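Local coordinates for protein CymD (Pseudomonas putida, PDB 6Z34) that forms an outer-membrane beta-barrel channel of the FadL family that serves the uptake of monoaromatic hydrocarbons, probably by lateral diffusion, at residues 161-165 with 213-217; 128-132 with 202-206; 399-405 with 421-427. All blocks are in the same frame, centred on the assembly; numbering follows the deposited sequence.

Contact 1. Residues 161-165 with 213-217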
ATOM      1  N   TRP A 161      -1.039   8.862  -6.984  1.00 55.62           N
ATOM      2  CA  TRP A 161       0.115   9.723  -6.788  1.00 50.18           C
ATOM      3  C   TRP A 161       1.118   8.974  -5.918  1.00 47.18           C
ATOM      4  O   TRP A 161       0.802   8.591  -4.782  1.00 51.53           O
ATOM      5  CB  TRP A 161      -0.284  11.054  -6.149  1.00 45.14           C
ATOM      6  CG  TRP A 161       0.900  11.965  -5.961  1.00 51.90           C
ATOM      7  CD1 TRP A 161       1.649  12.548  -6.946  1.00 45.11           C
ATOM      8  CD2 TRP A 161       1.485  12.371  -4.721  1.00 53.35           C
ATOM      9  NE1 TRP A 161       2.661  13.285  -6.395  1.00 49.96           N
ATOM     10  CE2 TRP A 161       2.584  13.201  -5.031  1.00 54.84           C
ATOM     11  CE3 TRP A 161       1.183  12.124  -3.379  1.00 58.65           C
ATOM     12  CZ2 TRP A 161       3.388  13.785  -4.049  1.00 56.47           C
ATOM     13  CZ3 TRP A 161       1.975  12.696  -2.403  1.00 69.30           C
ATOM     14  CH2 TRP A 161       3.067  13.526  -2.743  1.00 65.58           C
ATOM     15  N   THR A 162       2.316   8.755  -6.453  1.00 45.12           N
ATOM     16  CA  THR A 162       3.376   8.028  -5.769  1.00 47.39           C
ATOM     17  C   THR A 162       4.508   8.988  -5.449  1.00 50.51           C
ATOM     18  O   THR A 162       4.957   9.728  -6.330  1.00 52.98           O
ATOM     19  CB  THR A 162       3.916   6.897  -6.642  1.00 49.47           C
ATOM     20  OG1 THR A 162       2.872   5.975  -6.903  1.00 49.37           O
ATOM     21  CG2 THR A 162       5.067   6.187  -5.950  1.00 52.95           C
ATOM     22  N   SER A 163       4.984   8.957  -4.209  1.00 55.16           N
ATOM     23  CA  SER A 163       6.082   9.811  -3.774  1.00 58.40           C
ATOM     24  C   SER A 163       7.088   8.969  -3.001  1.00 58.09           C
ATOM     25  O   SER A 163       6.695   8.181  -2.134  1.00 61.65           O
ATOM     26  CB  SER A 163       5.555  10.955  -2.904  1.00 57.53           C
ATOM     27  OG  SER A 163       6.523  11.966  -2.701  1.00 72.04           O
ATOM     28  N   VAL A 164       8.380   9.119  -3.309  1.00 55.03           N
ATOM     29  CA  VAL A 164       9.425   8.398  -2.577  1.00 55.65           C
ATOM     30  C   VAL A 164      10.518   9.364  -2.133  1.00 53.14           C
ATOM     31  O   VAL A 164      11.002  10.178  -2.929  1.00 53.74           O
ATOM     32  CB  VAL A 164      10.017   7.228  -3.393  1.00 70.37           C
ATOM     33  CG1 VAL A 164      10.661   7.715  -4.638  1.00 76.16           C
ATOM     34  CG2 VAL A 164      11.019   6.429  -2.565  1.00 63.48           C
ATOM     35  N   ASN A 165      10.846   9.314  -0.842  1.00 53.95           N
ATOM     36  CA  ASN A 165      12.055   9.882  -0.264  1.00 54.70           C
ATOM     37  C   ASN A 165      13.042   8.744  -0.061  1.00 60.82           C
ATOM     38  O   ASN A 165      12.659   7.651   0.364  1.00 74.22           O
ATOM     39  CB  ASN A 165      11.780  10.565   1.086  1.00 64.66           C
ATOM     40  CG  ASN A 165      10.939  11.821   0.965  1.00 72.88           C
ATOM     41  OD1 ASN A 165      10.848  12.429  -0.100  1.00 76.98           O
ATOM     42  ND2 ASN A 165      10.345  12.237   2.080  1.00 81.19           N
ATOM     43  N   GLY A 213      13.513  17.973  -2.266  1.00 72.93           N
ATOM     44  CA  GLY A 213      14.143  16.675  -2.431  1.00 74.80           C
ATOM     45  C   GLY A 213      13.132  15.542  -2.403  1.00 72.86           C
ATOM     46  O   GLY A 213      12.142  15.570  -1.674  1.00 77.65           O
ATOM     47  N   GLY A 214      13.395  14.525  -3.210  1.00 67.42           N
ATOM     48  CA  GLY A 214      12.451  13.454  -3.446  1.00 56.88           C
ATOM     49  C   GLY A 214      11.957  13.456  -4.883  1.00 57.10           C
ATOM     50  O   GLY A 214      12.295  14.320  -5.696  1.00 53.73           O
ATOM     51  N   VAL A 215      11.174  12.427  -5.206  1.00 54.61           N
ATOM     52  CA  VAL A 215      10.613  12.296  -6.543  1.00 52.40           C
ATOM     53  C   VAL A 215       9.172  11.841  -6.399  1.00 54.78           C
ATOM     54  O   VAL A 215       8.754  11.331  -5.354  1.00 52.53           O
ATOM     55  CB  VAL A 215      11.412  11.327  -7.450  1.00 60.11           C
ATOM     56  CG1 VAL A 215      12.867  11.881  -7.746  1.00 56.57           C
ATOM     57  CG2 VAL A 215      11.468   9.938  -6.852  1.00 54.63           C
ATOM     58  N   ASP A 216       8.411  12.047  -7.466  1.00 56.98           N
ATOM     59  CA  ASP A 216       6.977  11.838  -7.411  1.00 59.31           C
ATOM     60  C   ASP A 216       6.456  11.733  -8.828  1.00 58.06           C
ATOM     61  O   ASP A 216       7.118  12.155  -9.781  1.00 52.35           O
ATOM     62  CB  ASP A 216       6.284  12.989  -6.703  1.00 60.48           C
ATOM     63  CG  ASP A 216       6.133  14.189  -7.604  1.00 76.52           C
ATOM     64  OD1 ASP A 216       7.159  14.824  -7.908  1.00 85.43           O
ATOM     65  OD2 ASP A 216       5.000  14.505  -8.014  1.00 82.79           O
ATOM     66  N   SER A 217       5.216  11.247  -8.933  1.00 55.19           N
ATOM     67  CA  SER A 217       4.613  10.885 -10.204  1.00 49.26           C
ATOM     68  C   SER A 217       3.136  10.567  -9.992  1.00 59.43           C
ATOM     69  O   SER A 217       2.769   9.959  -8.982  1.00 49.34           O
ATOM     70  CB  SER A 217       5.326   9.663 -10.784  1.00 58.83           C
ATOM     71  OG  SER A 217       4.838   9.341 -12.057  1.00 69.63           O
TER

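Contact 2. Residues 128-132 with 202-206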
ATOM      1  N   LEU A 128      23.581   8.688   7.475  1.00 99.76           N
ATOM      2  CA  LEU A 128      23.794   8.121   6.145  1.00 99.08           C
ATOM      3  C   LEU A 128      23.279   6.683   6.032  1.00103.27           C
ATOM      4  O   LEU A 128      24.021   5.775   5.643  1.00 95.79           O
ATOM      5  CB  LEU A 128      25.279   8.166   5.778  1.00 85.79           C
ATOM      6  CG  LEU A 128      25.895   9.565   5.731  1.00 87.73           C
ATOM      7  CD1 LEU A 128      27.296   9.529   5.139  1.00 82.47           C
ATOM      8  CD2 LEU A 128      24.994  10.522   4.962  1.00 86.72           C
ATOM      9  N   GLU A 129      22.005   6.485   6.366  1.00103.61           N
ATOM     10  CA  GLU A 129      21.369   5.181   6.273  1.00107.72           C
ATOM     11  C   GLU A 129      20.859   4.919   4.857  1.00100.47           C
ATOM     12  O   GLU A 129      20.619   5.842   4.071  1.00101.80           O
ATOM     13  CB  GLU A 129      20.198   5.086   7.250  1.00117.78           C
ATOM     14  CG  GLU A 129      20.517   4.451   8.583  1.00127.55           C
ATOM     15  CD  GLU A 129      19.312   3.749   9.175  1.00137.27           C
ATOM     16  OE1 GLU A 129      18.168   4.129   8.831  1.00142.07           O
ATOM     17  OE2 GLU A 129      19.509   2.821   9.987  1.00139.33           O
ATOM     18  N   ASN A 130      20.668   3.642   4.543  1.00 92.42           N
ATOM     19  CA  ASN A 130      19.949   3.254   3.337  1.00 84.14           C
ATOM     20  C   ASN A 130      18.475   3.103   3.677  1.00 83.41           C
ATOM     21  O   ASN A 130      18.110   2.286   4.530  1.00 94.98           O
ATOM     22  CB  ASN A 130      20.502   1.961   2.752  1.00 75.44           C
ATOM     23  CG  ASN A 130      21.789   2.185   2.001  1.00 84.18           C
ATOM     24  OD1 ASN A 130      21.813   2.215   0.772  1.00 84.99           O
ATOM     25  ND2 ASN A 130      22.867   2.381   2.741  1.00 86.27           N
ATOM     26  N   TYR A 131      17.629   3.885   3.017  1.00 69.09           N
ATOM     27  CA  TYR A 131      16.216   3.855   3.338  1.00 66.34           C
ATOM     28  C   TYR A 131      15.406   4.302   2.139  1.00 59.18           C
ATOM     29  O   TYR A 131      15.902   4.956   1.221  1.00 65.16           O
ATOM     30  CB  TYR A 131      15.885   4.744   4.535  1.00 73.72           C
ATOM     31  CG  TYR A 131      15.975   6.215   4.205  1.00 80.43           C
ATOM     32  CD1 TYR A 131      17.209   6.864   4.146  1.00 80.85           C
ATOM     33  CD2 TYR A 131      14.834   6.955   3.936  1.00 72.56           C
ATOM     34  CE1 TYR A 131      17.291   8.207   3.841  1.00 71.48           C
ATOM     35  CE2 TYR A 131      14.910   8.294   3.629  1.00 69.36           C
ATOM     36  CZ  TYR A 131      16.135   8.915   3.581  1.00 76.11           C
ATOM     37  OH  TYR A 131      16.195  10.253   3.272  1.00 83.72           O
ATOM     38  N   SER A 132      14.135   3.937   2.172  1.00 59.48           N
ATOM     39  CA  SER A 132      13.193   4.399   1.168  1.00 64.72           C
ATOM     40  C   SER A 132      11.853   4.572   1.856  1.00 70.83           C
ATOM     41  O   SER A 132      11.335   3.617   2.439  1.00 82.62           O
ATOM     42  CB  SER A 132      13.093   3.408   0.021  1.00 76.08           C
ATOM     43  OG  SER A 132      12.321   3.950  -1.027  1.00 82.71           O
ATOM     44  N   TYR A 202      26.830   9.132  -1.594  1.00 68.09           N
ATOM     45  CA  TYR A 202      25.540   9.138  -0.913  1.00 72.24           C
ATOM     46  C   TYR A 202      24.520   9.864  -1.779  1.00 70.82           C
ATOM     47  O   TYR A 202      24.633  11.073  -1.998  1.00 66.02           O
ATOM     48  CB  TYR A 202      25.642   9.787   0.464  1.00 74.30           C
ATOM     49  CG  TYR A 202      24.414   9.533   1.289  1.00 75.57           C
ATOM     50  CD1 TYR A 202      24.075   8.241   1.674  1.00 76.96           C
ATOM     51  CD2 TYR A 202      23.567  10.574   1.652  1.00 81.78           C
ATOM     52  CE1 TYR A 202      22.938   7.993   2.417  1.00 82.87           C
ATOM     53  CE2 TYR A 202      22.419  10.337   2.397  1.00 79.38           C
ATOM     54  CZ  TYR A 202      22.111   9.045   2.776  1.00 78.71           C
ATOM     55  OH  TYR A 202      20.981   8.794   3.517  1.00 76.64           O
ATOM     56  N   LEU A 203      23.527   9.125  -2.265  1.00 70.74           N
ATOM     57  CA  LEU A 203      22.387   9.715  -2.959  1.00 70.07           C
ATOM     58  C   LEU A 203      21.282   9.995  -1.953  1.00 61.85           C
ATOM     59  O   LEU A 203      20.772   9.073  -1.317  1.00 72.65           O
ATOM     60  CB  LEU A 203      21.877   8.797  -4.062  1.00 76.72           C
ATOM     61  CG  LEU A 203      20.826   9.455  -4.946  1.00 71.25           C
ATOM     62  CD1 LEU A 203      21.492  10.498  -5.811  1.00 66.39           C
ATOM     63  CD2 LEU A 203      20.104   8.397  -5.800  1.00 74.94           C
ATOM     64  N   SER A 204      20.927  11.266  -1.808  1.00 62.47           N
ATOM     65  CA  SER A 204      19.944  11.731  -0.842  1.00 54.29           C
ATOM     66  C   SER A 204      18.826  12.427  -1.603  1.00 61.22           C
ATOM     67  O   SER A 204      19.096  13.288  -2.446  1.00 61.10           O
ATOM     68  CB  SER A 204      20.585  12.692   0.172  1.00 57.24           C
ATOM     69  OG  SER A 204      19.615  13.212   1.062  1.00 83.18           O
ATOM     70  N   ALA A 205      17.571  12.046  -1.324  1.00 57.98           N
ATOM     71  CA  ALA A 205      16.467  12.629  -2.091  1.00 49.59           C
ATOM     72  C   ALA A 205      15.247  12.645  -1.170  1.00 59.80           C
ATOM     73  O   ALA A 205      14.374  11.772  -1.217  1.00 64.99           O
ATOM     74  CB  ALA A 205      16.207  11.864  -3.387  1.00 55.43           C
ATOM     75  N   ASP A 206      15.188  13.677  -0.331  1.00 59.77           N
ATOM     76  CA  ASP A 206      14.292  13.712   0.817  1.00 68.58           C
ATOM     77  C   ASP A 206      13.716  15.114   0.981  1.00 81.49           C
ATOM     78  O   ASP A 206      14.475  16.075   1.166  1.00 88.33           O
ATOM     79  CB  ASP A 206      15.051  13.289   2.077  1.00 69.46           C
ATOM     80  CG  ASP A 206      14.155  12.666   3.122  1.00 78.98           C
ATOM     81  OD1 ASP A 206      12.928  12.861   3.058  1.00 82.13           O
ATOM     82  OD2 ASP A 206      14.686  11.983   4.019  1.00 84.97           O
TER

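Contact 3. Residues 399-405 with 421-427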
ATOM      1  N   LEU A 399      -6.968  -2.747  15.747  1.00 58.13           N
ATOM      2  CA  LEU A 399      -5.589  -2.896  16.186  1.00 58.84           C
ATOM      3  C   LEU A 399      -5.015  -4.182  15.603  1.00 63.92           C
ATOM      4  O   LEU A 399      -5.629  -5.246  15.723  1.00 58.98           O
ATOM      5  CB  LEU A 399      -5.502  -2.914  17.707  1.00 54.49           C
ATOM      6  CG  LEU A 399      -4.101  -2.693  18.259  1.00 73.78           C
ATOM      7  CD1 LEU A 399      -3.710  -1.230  18.138  1.00 83.53           C
ATOM      8  CD2 LEU A 399      -4.041  -3.155  19.703  1.00 79.87           C
ATOM      9  N   ALA A 400      -3.839  -4.087  14.980  1.00 58.08           N
ATOM     10  CA  ALA A 400      -3.206  -5.250  14.368  1.00 57.97           C
ATOM     11  C   ALA A 400      -1.730  -5.295  14.733  1.00 62.46           C
ATOM     12  O   ALA A 400      -1.015  -4.302  14.566  1.00 64.80           O
ATOM     13  CB  ALA A 400      -3.367  -5.228  12.843  1.00 51.91           C
ATOM     14  N   TYR A 401      -1.275  -6.445  15.216  1.00 60.60           N
ATOM     15  CA  TYR A 401       0.122  -6.671  15.572  1.00 60.58           C
ATOM     16  C   TYR A 401       0.713  -7.662  14.584  1.00 58.49           C
ATOM     17  O   TYR A 401       0.247  -8.798  14.502  1.00 61.61           O
ATOM     18  CB  TYR A 401       0.245  -7.197  17.004  1.00 67.64           C
ATOM     19  CG  TYR A 401       1.643  -7.126  17.612  1.00 85.36           C
ATOM     20  CD1 TYR A 401       2.784  -7.432  16.866  1.00 88.36           C
ATOM     21  CD2 TYR A 401       1.819  -6.770  18.943  1.00 98.03           C
ATOM     22  CE1 TYR A 401       4.052  -7.381  17.428  1.00 91.87           C
ATOM     23  CE2 TYR A 401       3.087  -6.714  19.515  1.00100.75           C
ATOM     24  CZ  TYR A 401       4.195  -7.019  18.752  1.00 99.34           C
ATOM     25  OH  TYR A 401       5.446  -6.959  19.327  1.00107.67           O
ATOM     26  N   GLY A 402       1.738  -7.234  13.846  1.00 68.10           N
ATOM     27  CA  GLY A 402       2.448  -8.104  12.924  1.00 62.69           C
ATOM     28  C   GLY A 402       3.901  -8.337  13.303  1.00 75.31           C
ATOM     29  O   GLY A 402       4.507  -7.532  14.018  1.00 71.22           O
ATOM     30  N   PHE A 403       4.473  -9.429  12.791  1.00 88.45           N
ATOM     31  CA  PHE A 403       5.807  -9.900  13.134  1.00 91.56           C
ATOM     32  C   PHE A 403       6.418 -10.568  11.911  1.00 94.73           C
ATOM     33  O   PHE A 403       5.733 -11.307  11.199  1.00 94.73           O
ATOM     34  CB  PHE A 403       5.755 -10.899  14.292  1.00102.42           C
ATOM     35  CG  PHE A 403       6.852 -10.731  15.300  1.00113.77           C
ATOM     36  CD1 PHE A 403       6.641  -9.999  16.458  1.00116.49           C
ATOM     37  CD2 PHE A 403       8.085 -11.322  15.102  1.00121.74           C
ATOM     38  CE1 PHE A 403       7.644  -9.852  17.396  1.00118.71           C
ATOM     39  CE2 PHE A 403       9.094 -11.181  16.038  1.00126.62           C
ATOM     40  CZ  PHE A 403       8.872 -10.443  17.187  1.00125.31           C
ATOM     41  N   LYS A 404       7.702 -10.306  11.669  1.00 95.50           N
ATOM     42  CA  LYS A 404       8.445 -10.955  10.601  1.00 97.03           C
ATOM     43  C   LYS A 404       9.765 -11.466  11.156  1.00109.49           C
ATOM     44  O   LYS A 404      10.277 -10.959  12.159  1.00105.03           O
ATOM     45  CB  LYS A 404       8.730 -10.016   9.419  1.00 99.48           C
ATOM     46  CG  LYS A 404       7.520  -9.335   8.811  1.00104.19           C
ATOM     47  CD  LYS A 404       7.935  -8.450   7.632  1.00107.53           C
ATOM     48  CE  LYS A 404       6.862  -7.424   7.276  1.00106.92           C
ATOM     49  NZ  LYS A 404       7.182  -6.683   6.017  1.00105.68           N
ATOM     50  N   LYS A 405      10.307 -12.479  10.481  1.00120.40           N
ATOM     51  CA  LYS A 405      11.623 -13.047  10.789  1.00124.03           C
ATOM     52  C   LYS A 405      11.804 -13.367  12.273  1.00121.39           C
ATOM     53  O   LYS A 405      12.919 -13.622  12.728  1.00118.48           O
ATOM     54  CB  LYS A 405      12.732 -12.099  10.321  1.00128.36           C
ATOM     55  CG  LYS A 405      12.948 -12.057   8.809  1.00124.74           C
ATOM     56  CD  LYS A 405      13.536 -10.715   8.371  1.00116.93           C
ATOM     57  CE  LYS A 405      14.313 -10.837   7.073  1.00109.37           C
ATOM     58  NZ  LYS A 405      15.477 -11.749   7.240  1.00107.14           N
ATOM     59  N   VAL A 421      17.087 -11.005  12.555  1.00150.98           N
ATOM     60  CA  VAL A 421      16.312  -9.770  12.443  1.00144.27           C
ATOM     61  C   VAL A 421      14.920 -10.042  12.991  1.00140.54           C
ATOM     62  O   VAL A 421      14.336 -11.098  12.736  1.00138.98           O
ATOM     63  CB  VAL A 421      16.238  -9.258  10.984  1.00138.13           C
ATOM     64  CG1 VAL A 421      14.965  -8.457  10.760  1.00133.38           C
ATOM     65  CG2 VAL A 421      17.453  -8.411  10.641  1.00139.36           C
ATOM     66  N   SER A 422      14.390  -9.095  13.754  1.00140.48           N
ATOM     67  CA  SER A 422      13.036  -9.206  14.270  1.00144.06           C
ATOM     68  C   SER A 422      12.301  -7.910  13.970  1.00139.70           C
ATOM     69  O   SER A 422      12.832  -6.822  14.214  1.00141.19           O
ATOM     70  CB  SER A 422      13.043  -9.504  15.771  1.00154.55           C
ATOM     71  OG  SER A 422      11.726  -9.637  16.271  1.00158.65           O
ATOM     72  N   HIS A 423      11.088  -8.024  13.433  1.00127.54           N
ATOM     73  CA  HIS A 423      10.324  -6.868  12.982  1.00117.42           C
ATOM     74  C   HIS A 423       8.938  -6.905  13.605  1.00102.21           C
ATOM     75  O   HIS A 423       8.201  -7.877  13.422  1.00101.73           O
ATOM     76  CB  HIS A 423      10.228  -6.839  11.454  1.00117.23           C
ATOM     77  CG  HIS A 423       9.699  -5.551  10.912  1.00121.08           C
ATOM     78  ND1 HIS A 423       9.813  -4.356  11.589  1.00124.61           N
ATOM     79  CD2 HIS A 423       9.036  -5.271   9.764  1.00121.46           C
ATOM     80  CE1 HIS A 423       9.249  -3.394  10.880  1.00123.21           C
ATOM     81  NE2 HIS A 423       8.768  -3.924   9.769  1.00120.59           N
ATOM     82  N   SER A 424       8.585  -5.844  14.329  1.00 91.73           N
ATOM     83  CA  SER A 424       7.313  -5.733  15.031  1.00 86.64           C
ATOM     84  C   SER A 424       6.575  -4.479  14.568  1.00 88.40           C
ATOM     85  O   SER A 424       7.170  -3.404  14.428  1.00 79.76           O
ATOM     86  CB  SER A 424       7.540  -5.698  16.549  1.00 93.19           C
ATOM     87  OG  SER A 424       6.383  -5.270  17.242  1.00101.34           O
ATOM     88  N   GLN A 425       5.275  -4.609  14.326  1.00 85.15           N
ATOM     89  CA  GLN A 425       4.536  -3.496  13.751  1.00 78.09           C
ATOM     90  C   GLN A 425       3.104  -3.492  14.264  1.00 76.61           C
ATOM     91  O   GLN A 425       2.430  -4.528  14.253  1.00 64.79           O
ATOM     92  CB  GLN A 425       4.560  -3.575  12.226  1.00 74.41           C
ATOM     93  CG  GLN A 425       3.785  -2.484  11.553  1.00 83.57           C
ATOM     94  CD  GLN A 425       3.716  -2.675  10.057  1.00 91.80           C
ATOM     95  OE1 GLN A 425       2.729  -3.206   9.527  1.00 94.31           O
ATOM     96  NE2 GLN A 425       4.764  -2.242   9.360  1.00 87.08           N
ATOM     97  N   ILE A 426       2.649  -2.318  14.700  1.00 74.43           N
ATOM     98  CA  ILE A 426       1.311  -2.127  15.244  1.00 64.96           C
ATOM     99  C   ILE A 426       0.593  -1.098  14.387  1.00 64.27           C
ATOM    100  O   ILE A 426       1.069   0.036  14.231  1.00 67.58           O
ATOM    101  CB  ILE A 426       1.354  -1.679  16.712  1.00 66.88           C
ATOM    102  CG1 ILE A 426       1.933  -2.788  17.588  1.00 82.04           C
ATOM    103  CG2 ILE A 426      -0.028  -1.275  17.181  1.00 58.95           C
ATOM    104  CD1 ILE A 426       1.878  -2.495  19.067  1.00 89.78           C
ATOM    105  N   VAL A 427      -0.553  -1.486  13.842  1.00 59.67           N
ATOM    106  CA  VAL A 427      -1.359  -0.628  12.988  1.00 58.48           C
ATOM    107  C   VAL A 427      -2.667  -0.373  13.725  1.00 66.41           C
ATOM    108  O   VAL A 427      -3.466  -1.299  13.934  1.00 64.18           O
ATOM    109  CB  VAL A 427      -1.621  -1.265  11.618  1.00 55.26           C
ATOM    110  CG1 VAL A 427      -2.487  -0.349  10.761  1.00 47.14           C
ATOM    111  CG2 VAL A 427      -0.318  -1.572  10.925  1.00 57.71           C
TER

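Contact 1. Residues 161-165 with 213-217
Val215 and Val164 form a hydrogen-bonded antiparallel pair, their side chains lying next to each other and pointing the same way from the sheet. The touch is made by single methyls: Val164 CG1 presses on Val215 CG2 at 3.2 Å, tighter than normal van der Waals contact. In each valine the touching methyl sits between the backbone N and the carbonyl carbon (chi1 62° for Val164 CG1), which brings the two branches together over the seam. Beneath them the backbones exchange two bonds, Val164 N to Val215 O at 3.0 Å and Val215 N to Val164 O at 3.2 Å. This is the antiparallel ladder of a FadL-type beta-barrel wall, with strand 131-146 on the far flank of 161-165 and strand 234-259 on that of 213-217. Ser217, on the same face as the valines, is paired with Thr162: Thr162 N gives a nearly straight bond of 2.8 Å to Ser217 O, whereas the return bond from Ser217 N to Thr162 O is bent and weak. The hydroxyl of Ser217 turns away from this seam to Val246 O, and Val215 and Ser217 both rest on Leu249. On the other face, Trp161 reaches across to Asp216. Its NE1-H points in the ring plane at OD2 of Asp216, 3.1 Å away and close to straight (168°), meeting the anti side of the carboxylate, whose plane is turned 56° from the indole. CB of Ser163 lies over one face of that indole, away from its centre, and Trp218 meets the same ring system.

Contact 2. Residues 128-132 with 202-206
Leu128 sets its CD2 methyl squarely over the middle of the Tyr202 ring, 3.6 Å from the centroid and 13° off the ring normal, a CH-pi contact. At the far end of the same ring, the Tyr202 hydroxyl gives a hydrogen bond to Glu129 O, from OH to O 3.0 Å; the acceptor lies near the ring plane, and the donor lies in the carbonyl plane. Tyr202 CG stands opposite its backbone N (chi1 -167°), which carries the phenol across to the 128-132 segment. Replacing Tyr202 by an alanine is likely to leave Glu129 O without this donor and the Leu128 methyl without a ring to lie on. Tyr131 crosses Tyr202 at about a right angle, its CE1 edge facing the Tyr202 hydroxyl. Its own hydroxyl bonds to Asp206 OD2, with ring and carboxylate planes 43° apart; the modelled separation is so short that its exact value is doubtful. In this FadL-type barrel wall the side chains thus reach over the intervening strand 151-171, to which Tyr131 is backbone-bonded at Gly167 and Leu203 at Leu168. On its other side 202-206 is backbone-bonded to strand 234-259, Tyr202 with Thr256 and Ser204 with Asp254.

Contact 3. Residues 399-405 with 421-427
Gly402 and Gln425 sit in the middle of an antiparallel ladder between the last two strands of the barrel, consecutive in the chain and linked by a loop that is largely unmodelled. Backbone bonds come in pairs at Ala400 with Val427, Gly402 with Gln425 and Lys404 with His423. Gly402 N to Gln425 O is the straightest at 2.8 Å, while His423 N to Lys404 O is stretched and weak. Between these rungs CA-H groups lean on carbonyls, closest at Phe403 CA to His423 O, 3.1 Å. Apolar contact runs along the surface carrying Leu399, Tyr401 and Ile426, consistent with an outward, lipid-facing side. Leu399 CD1 meets Ile426 CG2 at 3.8 Å, the two side chains angled across each other, and Ile426 CG1 lies 4.2 Å above one face of the Tyr401 ring, toward its rim. The Phe403 ring has His423 O over one face, again off centre. Ser422 OG, hydrogen-bonded to Glu58 OE1, also lies 3.1 Å from Phe403 CE2. On the opposite face, Lys404 and His423 run alongside each other: the extended lysine chain passes the edge of the imidazole, CE to CD2 3.9 Å, while ND1 of the histidine is held by Glu56 O. On this face Ala400 touches Val7 and Gln425 touches Asn5. The one polar bond between side chains is weak: with Tyr401 CG anti to the backbone N (chi1 -165°), the phenol reaches diagonally to Ser424, OH to OG 2.8 Å, and either hydroxyl could be the donor.

In the fold
Contacts 1 and 2 adjoin, with centres about 13 Å apart, and both use strand 198-229; contact 3 lies about 26 Å from contact 1 and 24 Å from contact 2, centre to centre, on the final strand pair. Contacts 1 and 3 are true ladders of neighbouring strands, whereas contact 2 joins strand 198-229 to the start of strand 131-146 and the loop before it, across the intervening strand 151-171 and without backbone pairing. Burial sorts them too: contact 1 is largely enclosed, with valine packing and an indole-carboxylate bond, while contacts 2 and 3 are partly on the surface. Tyrosine hydroxyls do much of the polar work in contact 2, but only one weak hydroxyl pair appears in contact 3.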